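Succinate dehydrogenase subunit A (Mycolicibacterium smegmatis MC2 51, PDB 6LUM) is the flavoprotein subunit of succinate dehydrogenase, which carries FAD and probably oxidises succinate to fumarate, passing electrons to the respiratory chain. Local coordinates at residues 468-472 with 534-540. Numbering follows the deposited sequence.
Sequences VFRTE and GHAREDY
Phe469 brings its ring against the side chain of Glu538, CD2 to CG at 3.4 Å, and reaches the methyl of Ala536, CE2 to CB at 4.3 Å. Next to this overlap two loops meet in an isolated parallel beta bridge. Extended backbones (phi/psi -121/150 at Arg470, -135/123 at Arg537) run side by side, pairing Phe469 with Ala536 (CA-CA 5.6 Å) and Arg470 with Arg537 (4.8 Å). The parallel sense follows from the bonding: Arg470 N donates weakly to Ala536 O (3.3 Å), and Glu538 N donates to Arg470 O (3.0 Å, 149° at the hydrogen). Arg537 CA, 3.3 Å from Arg470 O, adds a CA-H...O contact.

Arg470, m at chi1 and t at chi2 and chi3, sends its chain past His535, with CD 3.9 Å from CD2; that same CD2 lies over one face of the guanidinium. Closer to the backbone, Arg470 CB is 4.2 Å from Arg537 CG.

Both segments lie in the C-terminal region of the flavoprotein. The bridge joins the connection between helices 451-465 and 472-488 to the loop that follows helix 503-527. Val295 and Leu296 of helix 287-299 touch Phe469, while Ala525 and Leu526 of helix 503-527 touch Arg470 and Arg537 respectively.

Thr471 occupies the N-cap position of helix 472-488 without a side-chain capping bond. At the helix start, a loose charge network centres on Arg537 NH1, 3.8 Å from Asp539 OD2 and 3.7 Å from Glu472 OE1, both long salt bridges.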
ATOM      1  N   VAL D 468      39.980   7.331 -43.384  1.00 29.21           N
ATOM      2  CA  VAL D 468      40.626   6.029 -43.238  1.00 29.21           C
ATOM      3  C   VAL D 468      42.124   6.075 -43.509  1.00 29.21           C
ATOM      4  O   VAL D 468      42.909   5.476 -42.768  1.00 29.21           O
ATOM      5  CB  VAL D 468      39.946   4.996 -44.147  1.00 29.21           C
ATOM      6  CG1 VAL D 468      40.758   3.736 -44.195  1.00 29.21           C
ATOM      7  CG2 VAL D 468      38.559   4.695 -43.641  1.00 29.21           C
ATOM      8  N   PHE D 469      42.544   6.792 -44.546  1.00 36.56           N
ATOM      9  CA  PHE D 469      43.960   6.961 -44.846  1.00 36.56           C
ATOM     10  C   PHE D 469      44.344   8.424 -44.700  1.00 36.56           C
ATOM     11  O   PHE D 469      43.704   9.299 -45.288  1.00 36.56           O
ATOM     12  CB  PHE D 469      44.294   6.463 -46.250  1.00 36.56           C
ATOM     13  CG  PHE D 469      44.710   5.023 -46.292  1.00 36.56           C
ATOM     14  CD1 PHE D 469      43.947   4.089 -46.963  1.00 36.56           C
ATOM     15  CD2 PHE D 469      45.857   4.603 -45.647  1.00 36.56           C
ATOM     16  CE1 PHE D 469      44.327   2.765 -46.995  1.00 36.56           C
ATOM     17  CE2 PHE D 469      46.241   3.281 -45.678  1.00 36.56           C
ATOM     18  CZ  PHE D 469      45.476   2.362 -46.353  1.00 36.56           C
ATOM     19  N   ARG D 470      45.397   8.683 -43.932  1.00 27.42           N
ATOM     20  CA  ARG D 470      45.829  10.035 -43.621  1.00 27.42           C
ATOM     21  C   ARG D 470      47.254  10.234 -44.097  1.00 27.42           C
ATOM     22  O   ARG D 470      48.033   9.283 -44.160  1.00 27.42           O
ATOM     23  CB  ARG D 470      45.735  10.311 -42.122  1.00 27.42           C
ATOM     24  CG  ARG D 470      44.401   9.947 -41.547  1.00 27.42           C
ATOM     25  CD  ARG D 470      44.424   9.892 -40.059  1.00 27.42           C
ATOM     26  NE  ARG D 470      43.380   9.015 -39.562  1.00 27.42           N
ATOM     27  CZ  ARG D 470      42.668   9.255 -38.474  1.00 27.42           C
ATOM     28  NH1 ARG D 470      42.880  10.351 -37.775  1.00 27.42           N
ATOM     29  NH2 ARG D 470      41.736   8.407 -38.089  1.00 27.42           N
ATOM     30  N   THR D 471      47.585  11.465 -44.452  1.00 35.84           N
ATOM     31  CA  THR D 471      48.917  11.828 -44.896  1.00 35.84           C
ATOM     32  C   THR D 471      49.265  13.173 -44.272  1.00 35.84           C
ATOM     33  O   THR D 471      48.398  13.875 -43.745  1.00 35.84           O
ATOM     34  CB  THR D 471      48.980  11.875 -46.428  1.00 35.84           C
ATOM     35  OG1 THR D 471      48.349  10.707 -46.958  1.00 35.84           O
ATOM     36  CG2 THR D 471      50.409  11.895 -46.918  1.00 35.84           C
ATOM     37  N   GLU D 472      50.539  13.553 -44.329  1.00 39.72           N
ATOM     38  CA  GLU D 472      50.919  14.839 -43.764  1.00 39.72           C
ATOM     39  C   GLU D 472      50.319  15.989 -44.558  1.00 39.72           C
ATOM     40  O   GLU D 472      49.812  16.951 -43.974  1.00 39.72           O
ATOM     41  CB  GLU D 472      52.435  14.968 -43.701  1.00 39.72           C
ATOM     42  CG  GLU D 472      52.885  16.256 -43.044  1.00 39.72           C
ATOM     43  CD  GLU D 472      54.187  16.107 -42.296  1.00 39.72           C
ATOM     44  OE1 GLU D 472      54.507  14.980 -41.870  1.00 39.72           O
ATOM     45  OE2 GLU D 472      54.893  17.122 -42.128  1.00 39.72           O
ATOM     46  N   GLY D 534      43.050   2.080 -35.514  1.00 27.02           N
ATOM     47  CA  GLY D 534      42.208   2.861 -36.401  1.00 27.02           C
ATOM     48  C   GLY D 534      42.932   3.971 -37.126  1.00 27.02           C
ATOM     49  O   GLY D 534      42.465   4.417 -38.177  1.00 27.02           O
ATOM     50  N   HIS D 535      44.060   4.425 -36.596  1.00 24.19           N
ATOM     51  CA  HIS D 535      44.818   5.518 -37.188  1.00 24.19           C
ATOM     52  C   HIS D 535      45.867   4.938 -38.124  1.00 24.19           C
ATOM     53  O   HIS D 535      46.861   4.370 -37.674  1.00 24.19           O
ATOM     54  CB  HIS D 535      45.456   6.365 -36.094  1.00 24.19           C
ATOM     55  CG  HIS D 535      46.523   7.285 -36.584  1.00 24.19           C
ATOM     56  ND1 HIS D 535      47.849   6.928 -36.622  1.00 24.19           N
ATOM     57  CD2 HIS D 535      46.463   8.551 -37.048  1.00 24.19           C
ATOM     58  CE1 HIS D 535      48.561   7.930 -37.098  1.00 24.19           C
ATOM     59  NE2 HIS D 535      47.743   8.929 -37.367  1.00 24.19           N
ATOM     60  N   ALA D 536      45.649   5.078 -39.422  1.00 29.09           N
ATOM     61  CA  ALA D 536      46.601   4.642 -40.429  1.00 29.09           C
ATOM     62  C   ALA D 536      47.174   5.851 -41.144  1.00 29.09           C
ATOM     63  O   ALA D 536      46.468   6.829 -41.384  1.00 29.09           O
ATOM     64  CB  ALA D 536      45.944   3.711 -41.442  1.00 29.09           C
ATOM     65  N   ARG D 537      48.454   5.782 -41.487  1.00 34.09           N
ATOM     66  CA  ARG D 537      49.118   6.877 -42.181  1.00 34.09           C
ATOM     67  C   ARG D 537      49.950   6.307 -43.314  1.00 34.09           C
ATOM     68  O   ARG D 537      50.821   5.467 -43.083  1.00 34.09           O
ATOM     69  CB  ARG D 537      49.989   7.691 -41.228  1.00 34.09           C
ATOM     70  CG  ARG D 537      49.189   8.646 -40.385  1.00 34.09           C
ATOM     71  CD  ARG D 537      50.040   9.737 -39.804  1.00 34.09           C
ATOM     72  NE  ARG D 537      50.882  10.371 -40.802  1.00 34.09           N
ATOM     73  CZ  ARG D 537      51.495  11.530 -40.614  1.00 34.09           C
ATOM     74  NH1 ARG D 537      52.250  12.042 -41.566  1.00 34.09           N
ATOM     75  NH2 ARG D 537      51.352  12.175 -39.472  1.00 34.09           N
ATOM     76  N   GLU D 538      49.679   6.769 -44.535  1.00 46.88           N
ATOM     77  CA  GLU D 538      50.451   6.337 -45.691  1.00 46.88           C
ATOM     78  C   GLU D 538      51.889   6.824 -45.638  1.00 46.88           C
ATOM     79  O   GLU D 538      52.735   6.295 -46.365  1.00 46.88           O
ATOM     80  CB  GLU D 538      49.802   6.835 -46.977  1.00 46.88           C
ATOM     81  CG  GLU D 538      48.346   6.473 -47.121  1.00 46.88           C
ATOM     82  CD  GLU D 538      47.746   7.019 -48.398  1.00 46.88           C
ATOM     83  OE1 GLU D 538      47.098   8.085 -48.345  1.00 46.88           O
ATOM     84  OE2 GLU D 538      47.927   6.386 -49.458  1.00 46.88           O
ATOM     85  N   ASP D 539      52.183   7.823 -44.811  1.00 46.71           N
ATOM     86  CA  ASP D 539      53.545   8.334 -44.742  1.00 46.71           C
ATOM     87  C   ASP D 539      54.441   7.438 -43.897  1.00 46.71           C
ATOM     88  O   ASP D 539      55.637   7.311 -44.185  1.00 46.71           O
ATOM     89  CB  ASP D 539      53.533   9.757 -44.193  1.00 46.71           C
ATOM     90  CG  ASP D 539      54.698  10.578 -44.688  1.00 46.71           C
ATOM     91  OD1 ASP D 539      55.638   9.993 -45.265  1.00 46.71           O
ATOM     92  OD2 ASP D 539      54.671  11.813 -44.513  1.00 46.71           O
ATOM     93  N   TYR D 540      53.891   6.809 -42.861  1.00 43.69           N
ATOM     94  CA  TYR D 540      54.652   5.939 -41.963  1.00 43.69           C
ATOM     95  C   TYR D 540      53.833   4.691 -41.689  1.00 43.69           C
ATOM     96  O   TYR D 540      53.185   4.567 -40.644  1.00 43.69           O
ATOM     97  CB  TYR D 540      55.001   6.663 -40.666  1.00 43.69           C
ATOM     98  CG  TYR D 540      55.629   8.011 -40.890  1.00 43.69           C
ATOM     99  CD1 TYR D 540      56.920   8.121 -41.371  1.00 43.69           C
ATOM    100  CD2 TYR D 540      54.930   9.171 -40.626  1.00 43.69           C
ATOM    101  CE1 TYR D 540      57.498   9.348 -41.579  1.00 43.69           C
ATOM    102  CE2 TYR D 540      55.499  10.402 -40.829  1.00 43.69           C
ATOM    103  CZ  TYR D 540      56.783  10.486 -41.308  1.00 43.69           C
ATOM    104  OH  TYR D 540      57.356  11.715 -41.518  1.00 43.69           O
TER